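Xylooligosaccharide oxidase (Myceliophthora thermophila, PDB 5L6G) oxidises the C1 hydroxyl of xylooligosaccharides and related sugars to lactones, using a bicovalently bound FAD and reducing oxygen to hydrogen peroxide. Local coordinates at residues Q312-D315 / R321-A324; T235-N240 / S291-A296. All blocks are in the same frame, centred on the assembly; numbering follows the deposited sequence.

Both contacts sit at one margin of the antiparallel sheet, where strand 308-314 pairs with strand 234-240, and their centres lie 13 Å apart. Interaction 1 packs the end of strand 308-314 against helix 316-322; interaction 2 packs strand 234-240 against helix 290-304, which directly precedes strand 308-314 in the chain. S236 joins them: its OG is probably hydrogen-bonded to H314 NE2 (2.7 Å), and its N to Q312 O (2.9 Å). Neither contact includes a residue of the sugar pocket. The H322 side chain is about 8 Å from that of substrate-binding R272 and about 10 Å from bound xylose, and the Y237 side chain is about 9 Å from that of R272.

Interaction 1 of 2, residues Q312-D315 / R321-A324; sequences QEHD and RHYA. With NAG (2-acetamido-2-deoxy-beta-D-glucopyranose), chain E.
H322, in the last turn of helix 316-322, brings its imidazole up against the side chains of H314 and Q312 on the preceding strand. With CG anti to the backbone N (chi1 -178°), the ring leaves the helix toward the strand. Its CB starts 4.1 Å from H314 NE2, and CG stays alongside that nitrogen. ND1 is the ring atom closest to H314, 3.8 Å from its NE2. The two imidazoles meet obliquely, planes at 39° and centroids 5.1 Å apart, neither stacked nor edge-to-face. At the tip, CE1 lies 3.3 Å from Q312 OE1, the amide standing nearly upright to the ring (82°); the same oxygen is equally near ND1, but at too poor an angle to bond. NE2 of H322 packs near S236 OG. On the ring's other flank CD2 rests 3.5 Å above the centre of the Y323 ring, the next residue's own aromatic.

Histidine suits position 314 because it offers two ring nitrogens to separate partners: E318 of the helix holds ND1 and S236 of the neighbouring strand holds NE2, which fixes the ring's rotation for H322 to lean on. D315, at the N-cap position, starts the helix: its OD1 accepts a hydrogen bond from the backbone N of E318. Outside this packing, the acetamido group of a GlcNAc lies along E313, its methyl C8 3.7 Å from E313 CB. The whole is a tight strand-to-helix connection: an N-capped helix folds back on the edge strand of the antiparallel sheet in this FAD-linked oxidase.

Interaction 2 of 2, residues T235-N240 / S291-A296; sequences TSYEIN and SALKTA
L293 of helix 290-304 lays its forked end on Y237 and T235, two residues of strand 234-240 that point to the same face of the sheet. Its CD1 sits over one face of the tyrosine ring in a CH-pi contact, 3.8 Å from the centroid and 23° off the ring normal. The second methyl, CD2, reaches the near rim of the ring, 3.4 Å from Y237 CD1, and also meets T235 CG2 at 3.6 Å. One leucine therefore covers both strand residues, because its two branches diverge while its CG stands anti to the backbone N (chi1 164°). Tyrosine suits its place because its flat ring, set by a chi1 of 60°, offers a broad apolar face to the leucine methyls. Threonine suits its place by splitting its character: CG2 faces the leucine, while OG1 is hydrogen-bonded to the carbonyl of G288.

This tight part is buried, and neighbouring side chains extend it. The tyrosine also rests on L308, M269 and M271, and on the helix side L293, A292 and A296 all lie on Y286; the small alanines probably let the helix come close to the sheet. With an alanine at the tyrosine's place, CD1 of L293 would probably lose the aromatic face beneath it, and a gap would open between helix, L308 and the two methionines.

The other side of the helix is looser. S291, K294 and T295 are exposed, S291 touching a GlcNAc, and polar or charged side chains are at home there.

What crosses the interface is thus carbon against carbon: its cohesion comes from dispersion, the CH-pi contact and the exclusion of water, while the polar atom of T235 finds its partner elsewhere.

Interaction 1 of 2, residues Q312-D315 / R321-A324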
ATOM      1  N   GLN A 312      17.303  17.800  -7.740  1.00 23.09           N
ATOM      2  CA  GLN A 312      16.301  18.871  -7.798  1.00 23.65           C
ATOM      3  C   GLN A 312      15.788  19.165  -6.395  1.00 23.19           C
ATOM      4  O   GLN A 312      15.264  18.278  -5.735  1.00 21.48           O
ATOM      5  CB  GLN A 312      15.117  18.449  -8.666  1.00 23.95           C
ATOM      6  CG  GLN A 312      15.394  18.375 -10.161  1.00 25.14           C
ATOM      7  CD  GLN A 312      14.300  17.620 -10.903  1.00 25.63           C
ATOM      8  OE1 GLN A 312      13.142  17.625 -10.497  1.00 26.18           O
ATOM      9  NE2 GLN A 312      14.672  16.961 -11.991  1.00 26.42           N
ATOM     10  N   GLU A 313      15.924  20.413  -5.959  1.00 24.12           N
ATOM     11  CA  GLU A 313      15.376  20.834  -4.677  1.00 24.65           C
ATOM     12  C   GLU A 313      13.929  21.284  -4.858  1.00 24.36           C
ATOM     13  O   GLU A 313      13.611  21.989  -5.812  1.00 24.95           O
ATOM     14  CB  GLU A 313      16.167  22.003  -4.110  1.00 26.13           C
ATOM     15  CG  GLU A 313      17.663  21.787  -4.071  1.00 27.05           C
ATOM     16  CD  GLU A 313      18.372  22.889  -3.322  1.00 28.16           C
ATOM     17  OE1 GLU A 313      18.270  22.885  -2.076  1.00 28.01           O
ATOM     18  OE2 GLU A 313      19.010  23.754  -3.977  1.00 29.42           O
ATOM     19  N   HIS A 314      13.079  20.940  -3.904  1.00 23.36           N
ATOM     20  CA  HIS A 314      11.651  21.195  -4.000  1.00 23.41           C
ATOM     21  C   HIS A 314      11.123  21.737  -2.684  1.00 23.57           C
ATOM     22  O   HIS A 314      11.710  21.490  -1.638  1.00 23.49           O
ATOM     23  CB  HIS A 314      10.897  19.871  -4.266  1.00 22.38           C
ATOM     24  CG  HIS A 314      11.410  19.082  -5.434  1.00 22.25           C
ATOM     25  ND1 HIS A 314      11.234  19.476  -6.744  1.00 22.93           N
ATOM     26  CD2 HIS A 314      12.088  17.913  -5.485  1.00 21.72           C
ATOM     27  CE1 HIS A 314      11.792  18.592  -7.549  1.00 22.56           C
ATOM     28  NE2 HIS A 314      12.297  17.621  -6.810  1.00 21.78           N
ATOM     29  N   ASP A 315       9.993  22.429  -2.713  1.00 24.07           N
ATOM     30  CA  ASP A 315       9.198  22.551  -1.482  1.00 24.52           C
ATOM     31  C   ASP A 315       8.480  21.220  -1.277  1.00 23.12           C
ATOM     32  O   ASP A 315       8.612  20.310  -2.103  1.00 21.79           O
ATOM     33  CB  ASP A 315       8.245  23.764  -1.491  1.00 26.23           C
ATOM     34  CG  ASP A 315       7.043  23.613  -2.418  1.00 26.63           C
ATOM     35  OD1 ASP A 315       6.713  22.520  -2.886  1.00 27.00           O
ATOM     36  OD2 ASP A 315       6.390  24.636  -2.661  1.00 29.17           O
ATOM     37  N   ARG A 321       4.687  15.990  -5.873  1.00 20.96           N
ATOM     38  CA  ARG A 321       4.337  15.954  -7.295  1.00 21.48           C
ATOM     39  C   ARG A 321       5.415  15.269  -8.124  1.00 20.67           C
ATOM     40  O   ARG A 321       5.113  14.565  -9.082  1.00 19.61           O
ATOM     41  CB  ARG A 321       4.110  17.346  -7.871  1.00 23.72           C
ATOM     42  CG  ARG A 321       2.953  18.108  -7.267  1.00 25.48           C
ATOM     43  CD  ARG A 321       2.509  19.262  -8.160  1.00 27.85           C
ATOM     44  NE  ARG A 321       3.489  20.340  -8.215  1.00 29.52           N
ATOM     45  CZ  ARG A 321       3.664  21.278  -7.276  1.00 31.61           C
ATOM     46  NH1 ARG A 321       2.921  21.298  -6.173  1.00 32.25           N
ATOM     47  NH2 ARG A 321       4.596  22.215  -7.440  1.00 33.08           N
ATOM     48  N   HIS A 322       6.670  15.488  -7.756  1.00 20.06           N
ATOM     49  CA  HIS A 322       7.790  14.913  -8.499  1.00 19.80           C
ATOM     50  C   HIS A 322       7.659  13.396  -8.701  1.00 19.07           C
ATOM     51  O   HIS A 322       7.948  12.888  -9.779  1.00 18.86           O
ATOM     52  CB  HIS A 322       9.109  15.184  -7.782  1.00 19.60           C
ATOM     53  CG  HIS A 322      10.294  14.659  -8.527  1.00 19.54           C
ATOM     54  ND1 HIS A 322      10.886  15.351  -9.560  1.00 20.21           N
ATOM     55  CD2 HIS A 322      10.964  13.489  -8.425  1.00 18.87           C
ATOM     56  CE1 HIS A 322      11.878  14.633 -10.056  1.00 19.93           C
ATOM     57  NE2 HIS A 322      11.948  13.499  -9.381  1.00 19.11           N
ATOM     58  N   TYR A 323       7.279  12.679  -7.649  1.00 18.74           N
ATOM     59  CA  TYR A 323       7.141  11.214  -7.718  1.00 18.84           C
ATOM     60  C   TYR A 323       5.697  10.739  -7.890  1.00 20.08           C
ATOM     61  O   TYR A 323       5.417   9.534  -7.797  1.00 19.52           O
ATOM     62  CB  TYR A 323       7.762  10.562  -6.478  1.00 18.16           C
ATOM     63  CG  TYR A 323       9.274  10.560  -6.506  1.00 18.05           C
ATOM     64  CD1 TYR A 323       9.962   9.876  -7.510  1.00 17.70           C
ATOM     65  CD2 TYR A 323      10.017  11.230  -5.530  1.00 17.81           C
ATOM     66  CE1 TYR A 323      11.347   9.866  -7.546  1.00 17.83           C
ATOM     67  CE2 TYR A 323      11.403  11.215  -5.561  1.00 17.77           C
ATOM     68  CZ  TYR A 323      12.060  10.537  -6.570  1.00 17.70           C
ATOM     69  OH  TYR A 323      13.428  10.496  -6.641  1.00 17.91           O
ATOM     70  N   ALA A 324       4.792  11.682  -8.131  1.00 22.51           N
ATOM     71  CA  ALA A 324       3.371  11.393  -8.242  1.00 24.97           C
ATOM     72  C   ALA A 324       3.046  10.768  -9.598  1.00 28.81           C
ATOM     73  O   ALA A 324       2.200   9.875  -9.675  1.00 31.32           O
ATOM     74  CB  ALA A 324       2.564  12.659  -8.052  1.00 24.76           C
TER
HETATM   75  C1  NAG E 506      12.449  25.559  -0.295  1.00 42.05           C
HETATM   76  C2  NAG E 506      12.456  25.943  -1.778  1.00 49.29           C
HETATM   77  C3  NAG E 506      11.675  27.235  -2.055  1.00 51.67           C
HETATM   78  C4  NAG E 506      10.281  27.157  -1.437  1.00 51.08           C
HETATM   79  C5  NAG E 506      10.434  26.841   0.047  1.00 48.61           C
HETATM   80  C6  NAG E 506       9.085  26.705   0.749  1.00 49.01           C
HETATM   81  C7  NAG E 506      14.277  25.392  -3.336  1.00 53.70           C
HETATM   82  C8  NAG E 506      15.713  25.627  -3.711  1.00 54.44           C
HETATM   83  N2  NAG E 506      13.825  26.055  -2.266  1.00 51.42           N
HETATM   84  O3  NAG E 506      11.571  27.454  -3.448  1.00 52.38           O
HETATM   85  O4  NAG E 506       9.559  28.360  -1.614  1.00 55.03           O
HETATM   86  O5  NAG E 506      11.111  25.611   0.168  1.00 45.21           O
HETATM   87  O6  NAG E 506       9.270  26.078   2.004  1.00 45.77           O
HETATM   88  O7  NAG E 506      13.590  24.619  -4.007  1.00 55.07           O

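Interaction 2 of 2, residues T235-N240 / S291-A296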
ATOM      1  N   THR A 235      14.773  17.124  -1.525  1.00 19.15           N
ATOM      2  CA  THR A 235      15.612  17.083  -2.700  1.00 18.68           C
ATOM      3  C   THR A 235      15.487  15.713  -3.342  1.00 17.59           C
ATOM      4  O   THR A 235      15.839  14.708  -2.741  1.00 16.79           O
ATOM      5  CB  THR A 235      17.053  17.375  -2.309  1.00 19.18           C
ATOM      6  OG1 THR A 235      17.103  18.658  -1.655  1.00 19.87           O
ATOM      7  CG2 THR A 235      17.961  17.380  -3.551  1.00 19.48           C
ATOM      8  N   SER A 236      14.935  15.669  -4.546  1.00 17.19           N
ATOM      9  CA  SER A 236      14.874  14.406  -5.275  1.00 16.45           C
ATOM     10  C   SER A 236      16.181  14.225  -6.015  1.00 16.64           C
ATOM     11  O   SER A 236      16.879  15.190  -6.313  1.00 17.40           O
ATOM     12  CB  SER A 236      13.683  14.369  -6.227  1.00 16.24           C
ATOM     13  OG  SER A 236      13.769  15.375  -7.218  1.00 16.46           O
ATOM     14  N   TYR A 237      16.529  12.979  -6.289  1.00 16.27           N
ATOM     15  CA  TYR A 237      17.775  12.683  -6.993  1.00 16.53           C
ATOM     16  C   TYR A 237      17.723  11.280  -7.545  1.00 16.19           C
ATOM     17  O   TYR A 237      16.892  10.470  -7.136  1.00 15.36           O
ATOM     18  CB  TYR A 237      18.973  12.814  -6.043  1.00 16.68           C
ATOM     19  CG  TYR A 237      18.919  11.872  -4.857  1.00 15.89           C
ATOM     20  CD1 TYR A 237      18.175  12.195  -3.723  1.00 15.81           C
ATOM     21  CD2 TYR A 237      19.603  10.652  -4.870  1.00 15.50           C
ATOM     22  CE1 TYR A 237      18.115  11.335  -2.639  1.00 15.37           C
ATOM     23  CE2 TYR A 237      19.538   9.775  -3.792  1.00 15.11           C
ATOM     24  CZ  TYR A 237      18.806  10.123  -2.679  1.00 15.09           C
ATOM     25  OH  TYR A 237      18.721   9.277  -1.604  1.00 14.78           O
ATOM     26  N   GLU A 238      18.648  11.000  -8.454  1.00 16.81           N
ATOM     27  CA  GLU A 238      18.758   9.698  -9.058  1.00 16.72           C
ATOM     28  C   GLU A 238      20.213   9.273  -9.121  1.00 16.96           C
ATOM     29  O   GLU A 238      21.125  10.114  -9.168  1.00 17.17           O
ATOM     30  CB  GLU A 238      18.158   9.754 -10.461  1.00 17.51           C
ATOM     31  CG  GLU A 238      16.654   9.806 -10.436  1.00 17.83           C
ATOM     32  CD  GLU A 238      16.006  10.343 -11.694  1.00 19.04           C
ATOM     33  OE1 GLU A 238      16.630  10.332 -12.780  1.00 19.96           O
ATOM     34  OE2 GLU A 238      14.825  10.752 -11.574  1.00 20.25           O
ATOM     35  N   ILE A 239      20.426   7.963  -9.098  1.00 16.26           N
ATOM     36  CA  ILE A 239      21.752   7.400  -9.322  1.00 16.54           C
ATOM     37  C   ILE A 239      21.557   6.253 -10.268  1.00 16.41           C
ATOM     38  O   ILE A 239      20.994   5.225  -9.889  1.00 15.24           O
ATOM     39  CB  ILE A 239      22.421   6.879  -8.034  1.00 16.39           C
ATOM     40  CG1 ILE A 239      22.505   7.983  -6.973  1.00 16.69           C
ATOM     41  CG2 ILE A 239      23.799   6.308  -8.359  1.00 16.73           C
ATOM     42  CD1 ILE A 239      22.749   7.481  -5.564  1.00 16.60           C
ATOM     43  N   ASN A 240      22.020   6.435 -11.506  1.00 17.30           N
ATOM     44  CA  ASN A 240      21.907   5.385 -12.495  1.00 17.62           C
ATOM     45  C   ASN A 240      22.885   4.264 -12.183  1.00 17.57           C
ATOM     46  O   ASN A 240      24.021   4.519 -11.798  1.00 17.78           O
ATOM     47  CB  ASN A 240      22.139   5.929 -13.907  1.00 18.71           C
ATOM     48  CG  ASN A 240      20.974   6.757 -14.392  1.00 19.12           C
ATOM     49  OD1 ASN A 240      19.821   6.403 -14.168  1.00 19.31           O
ATOM     50  ND2 ASN A 240      21.264   7.855 -15.069  1.00 20.33           N
ATOM     51  N   SER A 291      22.812  20.559  -0.898  1.00 25.99           N
ATOM     52  CA  SER A 291      24.165  20.452  -0.336  1.00 26.14           C
ATOM     53  C   SER A 291      24.207  19.397   0.771  1.00 25.33           C
ATOM     54  O   SER A 291      25.187  18.676   0.903  1.00 24.71           O
ATOM     55  CB  SER A 291      24.674  21.809   0.185  1.00 27.41           C
ATOM     56  OG  SER A 291      23.674  22.469   0.924  1.00 27.65           O
ATOM     57  N   ALA A 292      23.127  19.297   1.544  1.00 25.04           N
ATOM     58  CA  ALA A 292      23.053  18.316   2.622  1.00 24.72           C
ATOM     59  C   ALA A 292      22.955  16.904   2.034  1.00 24.16           C
ATOM     60  O   ALA A 292      23.621  15.973   2.507  1.00 23.69           O
ATOM     61  CB  ALA A 292      21.879  18.622   3.540  1.00 24.58           C
ATOM     62  N   LEU A 293      22.146  16.749   0.989  1.00 24.02           N
ATOM     63  CA  LEU A 293      22.074  15.477   0.267  1.00 23.91           C
ATOM     64  C   LEU A 293      23.444  15.034  -0.252  1.00 25.17           C
ATOM     65  O   LEU A 293      23.859  13.890  -0.040  1.00 24.13           O
ATOM     66  CB  LEU A 293      21.103  15.581  -0.916  1.00 23.60           C
ATOM     67  CG  LEU A 293      21.224  14.466  -1.959  1.00 23.19           C
ATOM     68  CD1 LEU A 293      20.829  13.139  -1.334  1.00 22.12           C
ATOM     69  CD2 LEU A 293      20.394  14.761  -3.194  1.00 23.28           C
ATOM     70  N   LYS A 294      24.134  15.935  -0.948  1.00 27.35           N
ATOM     71  CA  LYS A 294      25.399  15.590  -1.589  1.00 28.73           C
ATOM     72  C   LYS A 294      26.376  15.020  -0.567  1.00 28.66           C
ATOM     73  O   LYS A 294      27.036  14.014  -0.811  1.00 28.55           O
ATOM     74  CB  LYS A 294      26.002  16.815  -2.287  1.00 31.70           C
ATOM     75  CG  LYS A 294      25.260  17.267  -3.539  1.00 33.54           C
ATOM     76  CD  LYS A 294      25.847  18.565  -4.086  1.00 37.02           C
ATOM     77  CE  LYS A 294      25.058  19.079  -5.286  1.00 39.11           C
ATOM     78  NZ  LYS A 294      25.354  18.310  -6.529  1.00 39.85           N
ATOM     79  N   THR A 295      26.452  15.673   0.585  1.00 29.26           N
ATOM     80  CA  THR A 295      27.307  15.233   1.683  1.00 29.47           C
ATOM     81  C   THR A 295      26.849  13.868   2.214  1.00 28.05           C
ATOM     82  O   THR A 295      27.655  12.971   2.444  1.00 28.28           O
ATOM     83  CB  THR A 295      27.303  16.288   2.817  1.00 30.49           C
ATOM     84  OG1 THR A 295      27.801  17.535   2.312  1.00 31.45           O
ATOM     85  CG2 THR A 295      28.170  15.851   3.990  1.00 30.86           C
ATOM     86  N   ALA A 296      25.545  13.713   2.375  1.00 26.80           N
ATOM     87  CA  ALA A 296      24.962  12.482   2.905  1.00 25.80           C
ATOM     88  C   ALA A 296      25.143  11.273   1.982  1.00 24.89           C
ATOM     89  O   ALA A 296      25.306  10.149   2.448  1.00 24.63           O
ATOM     90  CB  ALA A 296      23.483  12.704   3.193  1.00 25.24           C
TER